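Local coordinates for protein genome packaging NTPase B204 (Sulfolobus turreted icosahedral virus 2, PDB 4KFU) that probably hydrolyses ATP, as a P-loop NTPase of the FtsK-HerA superfamily, to drive viral DNA into the capsid during packaging, at residues S35-D40 / Q67-Y72; A87-S92 / A129-I134. All blocks are in the same frame, centred on the assembly; numbering follows the deposited sequence. Where two conformers were deposited one is given.

Interaction 1: S35-D40 / Q67-Y72; sequences SYIIDD and QYVVVY. With ZN (zinc ion), chain L.
Strands 35-40 and 68-72 are parallel neighbours in the central sheet of this P-loop NTPase, Ile38 lying level with Val70 and the strand directions differing by 12°. Four backbone bonds hold the ladder: Val69 N to Tyr36 O, Ile38 N to Val69 O (2.8 Å), Val71 N to Ile38 O (2.8 Å) and Asp40 N to Val71 O. On one face Ile37 CG1 packs on Val69 CG1 at 3.5 Å, and Ile37 CG2 touches Val71 CG2, the side chains pointing the same way; helix 78-95 covers this face. On the other, Ile38 CD1 meets Val70 CG2, and the Tyr36 and Tyr68 side chains cross near a right angle. Tyr36 CG sits between its backbone N and carbonyl carbon (chi1 58°), and Tyr68 CD1 lies over one face of the Tyr36 ring, toward the rim, 3.3 Å from Tyr36 CE2; the planes meet obliquely at 55°. Tyr36 OH is hydrogen-bonded to Phe53 O. At the C-terminal strand end Asp39 grips zinc with both oxygens, OD1 at 2.4 Å and OD2 at 2.3 Å, and His41, Asp73 and His108 complete the site. A metal site at the C-terminal ends of the parallel strands fits the alpha/beta P-loop fold, whose functional groups gather there.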
loop_
_atom_site.group_PDB
_atom_site.type_symbol
_atom_site.label_atom_id
_atom_site.label_comp_id
_atom_site.label_asym_id
_atom_site.label_seq_id
_atom_site.Cartn_x
_atom_site.Cartn_y
_atom_site.Cartn_z
ATOM N N SER A 35 -12.360 -5.699 6.661
ATOM C CA SER A 35 -11.246 -5.974 7.559
ATOM C C SER A 35 -9.908 -5.559 6.946
ATOM O O SER A 35 -9.777 -5.433 5.728
ATOM C CB SER A 35 -11.199 -7.464 7.908
ATOM O OG SER A 35 -10.868 -8.239 6.771
ATOM N N TYR A 36 -8.914 -5.336 7.798
ATOM C CA TYR A 36 -7.575 -5.063 7.298
ATOM C C TYR A 36 -6.470 -5.635 8.174
ATOM O O TYR A 36 -6.640 -5.843 9.388
ATOM C CB TYR A 36 -7.360 -3.562 7.033
ATOM C CG TYR A 36 -7.569 -2.661 8.235
ATOM C CD1 TYR A 36 -6.641 -2.619 9.273
ATOM C CD2 TYR A 36 -8.675 -1.824 8.316
ATOM C CE1 TYR A 36 -6.823 -1.791 10.365
ATOM C CE2 TYR A 36 -8.863 -0.994 9.405
ATOM C CZ TYR A 36 -7.933 -0.986 10.425
ATOM O OH TYR A 36 -8.104 -0.153 11.509
ATOM N N ILE A 37 -5.340 -5.899 7.525
ATOM C CA ILE A 37 -4.118 -6.344 8.170
ATOM C C ILE A 37 -3.035 -5.327 7.823
ATOM O O ILE A 37 -2.794 -5.054 6.629
ATOM C CB ILE A 37 -3.682 -7.727 7.632
ATOM C CG1 ILE A 37 -4.820 -8.743 7.769
ATOM C CG2 ILE A 37 -2.423 -8.213 8.337
ATOM C CD1 ILE A 37 -4.573 -10.041 7.024
ATOM N N ILE A 38 -2.383 -4.755 8.836
ATOM C CA ILE A 38 -1.306 -3.800 8.568
ATOM C C ILE A 38 0.084 -4.368 8.853
ATOM O O ILE A 38 0.400 -4.733 10.001
ATOM C CB ILE A 38 -1.475 -2.501 9.389
ATOM C CG1 ILE A 38 -2.875 -1.910 9.186
ATOM C CG2 ILE A 38 -0.394 -1.499 9.019
ATOM C CD1 ILE A 38 -3.160 -0.685 10.067
ATOM N N ASP A 39 0.912 -4.423 7.810
ATOM C CA ASP A 39 2.319 -4.812 7.914
ATOM C C ASP A 39 3.114 -3.544 8.214
ATOM O O ASP A 39 3.354 -2.721 7.321
ATOM C CB ASP A 39 2.759 -5.472 6.596
ATOM C CG ASP A 39 4.248 -5.824 6.550
ATOM O OD1 ASP A 39 4.905 -5.916 7.602
ATOM O OD2 ASP A 39 4.784 -6.013 5.430
ATOM N N ASP A 40 3.505 -3.390 9.480
ATOM C CA ASP A 40 4.085 -2.143 10.019
ATOM C C ASP A 40 5.590 -2.303 10.272
ATOM O O ASP A 40 6.020 -3.243 10.953
ATOM C CB ASP A 40 3.366 -1.804 11.335
ATOM C CG ASP A 40 3.622 -0.371 11.829
ATOM O OD1 ASP A 40 4.608 0.279 11.412
ATOM O OD2 ASP A 40 2.827 0.098 12.670
ATOM N N GLN A 67 -10.058 -9.344 13.608
ATOM C CA GLN A 67 -10.689 -8.646 12.482
ATOM C C GLN A 67 -9.864 -7.451 11.983
ATOM O O GLN A 67 -9.656 -7.298 10.782
ATOM C CB GLN A 67 -12.107 -8.193 12.845
ATOM C CG GLN A 67 -12.894 -7.609 11.673
ATOM C CD GLN A 67 -14.260 -7.084 12.086
ATOM O OE1 GLN A 67 -14.479 -6.749 13.251
ATOM N NE2 GLN A 67 -15.187 -7.015 11.131
ATOM N N TYR A 68 -9.403 -6.616 12.912
ATOM C CA TYR A 68 -8.511 -5.516 12.578
ATOM C C TYR A 68 -7.171 -5.752 13.252
ATOM O O TYR A 68 -7.076 -5.763 14.483
ATOM C CB TYR A 68 -9.132 -4.176 12.983
ATOM C CG TYR A 68 -10.418 -3.904 12.232
ATOM C CD1 TYR A 68 -10.394 -3.522 10.894
ATOM C CD2 TYR A 68 -11.656 -4.058 12.846
ATOM C CE1 TYR A 68 -11.561 -3.283 10.193
ATOM C CE2 TYR A 68 -12.834 -3.826 12.148
ATOM C CZ TYR A 68 -12.779 -3.436 10.826
ATOM O OH TYR A 68 -13.941 -3.200 10.125
ATOM N N VAL A 69 -6.133 -5.954 12.444
ATOM C CA VAL A 69 -4.877 -6.465 12.975
ATOM C C VAL A 69 -3.647 -5.706 12.477
ATOM O O VAL A 69 -3.558 -5.297 11.309
ATOM C CB VAL A 69 -4.761 -8.003 12.735
ATOM C CG1 VAL A 69 -4.975 -8.329 11.282
ATOM C CG2 VAL A 69 -3.420 -8.550 13.220
ATOM N N VAL A 70 -2.705 -5.515 13.393
ATOM C CA VAL A 70 -1.473 -4.799 13.117
ATOM C C VAL A 70 -0.304 -5.704 13.466
ATOM O O VAL A 70 -0.215 -6.220 14.591
ATOM C CB VAL A 70 -1.395 -3.512 13.960
ATOM C CG1 VAL A 70 -0.079 -2.777 13.707
ATOM C CG2 VAL A 70 -2.587 -2.613 13.668
ATOM N N VAL A 71 0.580 -5.901 12.494
ATOM C CA VAL A 71 1.720 -6.783 12.635
ATOM C C VAL A 71 2.996 -5.957 12.543
ATOM O O VAL A 71 3.304 -5.413 11.481
ATOM C CB VAL A 71 1.762 -7.807 11.475
ATOM C CG1 VAL A 71 2.737 -8.932 11.794
ATOM C CG2 VAL A 71 0.368 -8.349 11.177
ATOM N N TYR A 72 3.756 -5.860 13.629
ATOM C CA TYR A 72 5.065 -5.230 13.517
ATOM C C TYR A 72 6.055 -6.202 12.880
ATOM O O TYR A 72 6.258 -7.309 13.383
ATOM C CB TYR A 72 5.606 -4.757 14.865
ATOM C CG TYR A 72 7.039 -4.301 14.735
ATOM C CD1 TYR A 72 7.345 -3.123 14.070
ATOM C CD2 TYR A 72 8.088 -5.067 15.238
ATOM C CE1 TYR A 72 8.656 -2.702 13.918
ATOM C CE2 TYR A 72 9.410 -4.653 15.096
ATOM C CZ TYR A 72 9.686 -3.469 14.433
ATOM O OH TYR A 72 10.989 -3.044 14.282
HETATM ZN ZN ZN L . 6.850 -6.295 6.308
#

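Interaction 2: A87-S92 / A129-I134; sequences ASKLHS and AGLGLI
Leu131, the first residue of strand 131-137, reaches from the sheet to helix 78-95, where Ser88, Lys89 and Ser92 receive it. Its CB points toward the helix, and chi1 of -68° sets CG anti to the carbonyl carbon, beside the backbone N. Beyond CG both methyls meet Ser88, and each then has a partner of its own. CD1 lies 3.8 Å from Ser88 CB and equally far from Lys89 CG, the lysine and leucine side chains crossing at about a right angle. CD2 rests 3.7 Å from the backbone oxygen Ser88 O and also reaches Ser92 CB, one helical turn farther on. Trp85 of the same helix and Thr98 of the adjacent strand also pack against this leucine.

Beside this apolar patch, Lys89 lays its aliphatic chain over Ala129, CD coming 3.9 Å from Ala129 CB, before its chain turns away and NZ reaches a salt bridge with Glu121. The polar link is made by Ser92: OG donates to Gly130 O at 3.0 Å. It approaches from above the carbonyl plane, with a C=O...OG angle of 106°, rather than head-on. A water adds a second tie, giving one hydrogen to Lys89 O at 2.8 Å and the other to Ala129 O at 2.7 Å, and so joins helix to loop through two backbone carbonyls. Gly130 comes closest to the helix at Ser92, its backbone turned to a positive phi just before the strand begins. The axes of helix segment 87-92 and strand segment 131-134 approach to 9.9 Å, their N-to-C directions 126° apart, the layered helix-on-sheet packing of a three-layer alpha/beta P-loop NTPase domain.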
loop_
_atom_site.group_PDB
_atom_site.type_symbol
_atom_site.label_atom_id
_atom_site.label_comp_id
_atom_site.label_asym_id
_atom_site.label_seq_id
_atom_site.Cartn_x
_atom_site.Cartn_y
_atom_site.Cartn_z
ATOM N N ALA A 87 -1.020 -16.332 5.907
ATOM C CA ALA A 87 -1.906 -16.016 7.035
ATOM C C ALA A 87 -3.003 -15.045 6.601
ATOM O O ALA A 87 -4.138 -15.116 7.078
ATOM C CB ALA A 87 -1.108 -15.446 8.216
ATOM N N SER A 88 -2.667 -14.121 5.700
ATOM C CA SER A 88 -3.661 -13.162 5.210
ATOM C C SER A 88 -4.757 -13.837 4.397
ATOM O O SER A 88 -5.919 -13.460 4.485
ATOM C CB SER A 88 -2.990 -12.059 4.367
ATOM O OG SER A 88 -2.088 -11.290 5.150
ATOM N N LYS A 89 -4.373 -14.805 3.572
ATOM C CA LYS A 89 -5.340 -15.576 2.787
ATOM C C LYS A 89 -6.329 -16.331 3.693
ATOM O O LYS A 89 -7.535 -16.361 3.435
ATOM C CB LYS A 89 -4.615 -16.530 1.836
ATOM C CG LYS A 89 -3.988 -15.832 0.625
ATOM C CD LYS A 89 -3.616 -16.812 -0.492
ATOM C CE LYS A 89 -2.401 -17.642 -0.147
ATOM N NZ LYS A 89 -1.980 -18.465 -1.321
ATOM N N LEU A 90 -5.818 -16.927 4.765
ATOM C CA LEU A 90 -6.700 -17.607 5.718
ATOM C C LEU A 90 -7.570 -16.601 6.475
ATOM O O LEU A 90 -8.759 -16.842 6.694
ATOM C CB LEU A 90 -5.903 -18.512 6.665
ATOM C CG LEU A 90 -5.241 -19.708 5.957
ATOM C CD1 LEU A 90 -4.285 -20.466 6.883
ATOM C CD2 LEU A 90 -6.286 -20.661 5.382
ATOM N N HIS A 91 -6.981 -15.466 6.849
ATOM C CA HIS A 91 -7.760 -14.369 7.413
ATOM C C HIS A 91 -8.925 -14.004 6.492
ATOM O O HIS A 91 -10.033 -13.747 6.957
ATOM C CB HIS A 91 -6.872 -13.141 7.619
ATOM C CG HIS A 91 -7.618 -11.919 8.051
ATOM N ND1 HIS A 91 -7.476 -11.374 9.310
ATOM C CD2 HIS A 91 -8.500 -11.126 7.395
ATOM C CE1 HIS A 91 -8.243 -10.300 9.411
ATOM N NE2 HIS A 91 -8.879 -10.136 8.267
ATOM N N SER A 92 -8.666 -13.976 5.186
ATOM C CA SER A 92 -9.681 -13.599 4.203
ATOM C C SER A 92 -10.788 -14.649 4.088
ATOM O O SER A 92 -11.956 -14.317 3.836
ATOM C CB SER A 92 -9.032 -13.356 2.830
ATOM O OG SER A 92 -10.020 -13.153 1.835
ATOM N N ALA A 129 -7.504 -14.422 -4.196
ATOM C CA ALA A 129 -7.052 -14.658 -2.829
ATOM C C ALA A 129 -7.924 -13.900 -1.834
ATOM O O ALA A 129 -7.797 -14.082 -0.611
ATOM C CB ALA A 129 -5.590 -14.248 -2.670
ATOM N N GLY A 130 -8.801 -13.050 -2.366
ATOM C CA GLY A 130 -9.692 -12.230 -1.563
ATOM C C GLY A 130 -8.963 -11.131 -0.814
ATOM O O GLY A 130 -9.382 -10.728 0.267
ATOM N N LEU A 131 -7.859 -10.654 -1.382
ATOM C CA LEU A 131 -7.052 -9.637 -0.724
ATOM C C LEU A 131 -6.819 -8.414 -1.611
ATOM O O LEU A 131 -6.302 -8.530 -2.726
ATOM C CB LEU A 131 -5.705 -10.224 -0.286
ATOM C CG LEU A 131 -5.737 -11.273 0.843
ATOM C CD1 LEU A 131 -4.451 -12.049 0.891
ATOM C CD2 LEU A 131 -5.990 -10.612 2.196
ATOM N N GLY A 132 -7.203 -7.245 -1.117
ATOM C CA GLY A 132 -6.752 -6.006 -1.723
ATOM C C GLY A 132 -5.401 -5.652 -1.129
ATOM O O GLY A 132 -4.990 -6.223 -0.111
ATOM N N LEU A 133 -4.702 -4.712 -1.759
ATOM C CA LEU A 133 -3.407 -4.273 -1.270
ATOM C C LEU A 133 -3.358 -2.765 -1.275
ATOM O O LEU A 133 -3.803 -2.120 -2.240
ATOM C CB LEU A 133 -2.278 -4.752 -2.187
ATOM C CG LEU A 133 -1.751 -6.168 -2.305
ATOM C CD1 LEU A 133 -0.566 -6.108 -3.249
ATOM C CD2 LEU A 133 -1.310 -6.710 -0.948
ATOM N N ILE A 134 -2.824 -2.204 -0.197
ATOM C CA ILE A 134 -2.386 -0.811 -0.221
ATOM C C ILE A 134 -0.892 -0.804 0.016
ATOM O O ILE A 134 -0.415 -1.293 1.047
ATOM C CB ILE A 134 -3.089 0.044 0.824
ATOM C CG1 ILE A 134 -4.592 0.045 0.551
ATOM C CG2 ILE A 134 -2.565 1.484 0.740
ATOM C CD1 ILE A 134 -5.414 0.734 1.587
HETATM O O HOH W 1 -8.038 -16.456 0.711
#

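Overall arrangement
From the N terminus, the chain runs through strand 6-10 and helix 17-31 into strand 35-40, then through strand 55-56 and helix 60-65 to strand 68-72, where interaction 1 closes its loop. Helix 78-95 follows and opens interaction 2; strand 98-102 and helix 117-124 intervene before strand 131-137 closes it. The two loops therefore stand in series, neither nested nor crossed. Both reach the same sheet and meet where helix 78-95 packs on strand 35-40: Ser35 OG lies 3.1 Å from His91 NE2, probably a hydrogen bond, and Ile37 CD1 packs on Ser88 OG. Strand 98-102 lies between 35-40 and 131-137, and helix 78-95 touches all of these as well as strand 68-72.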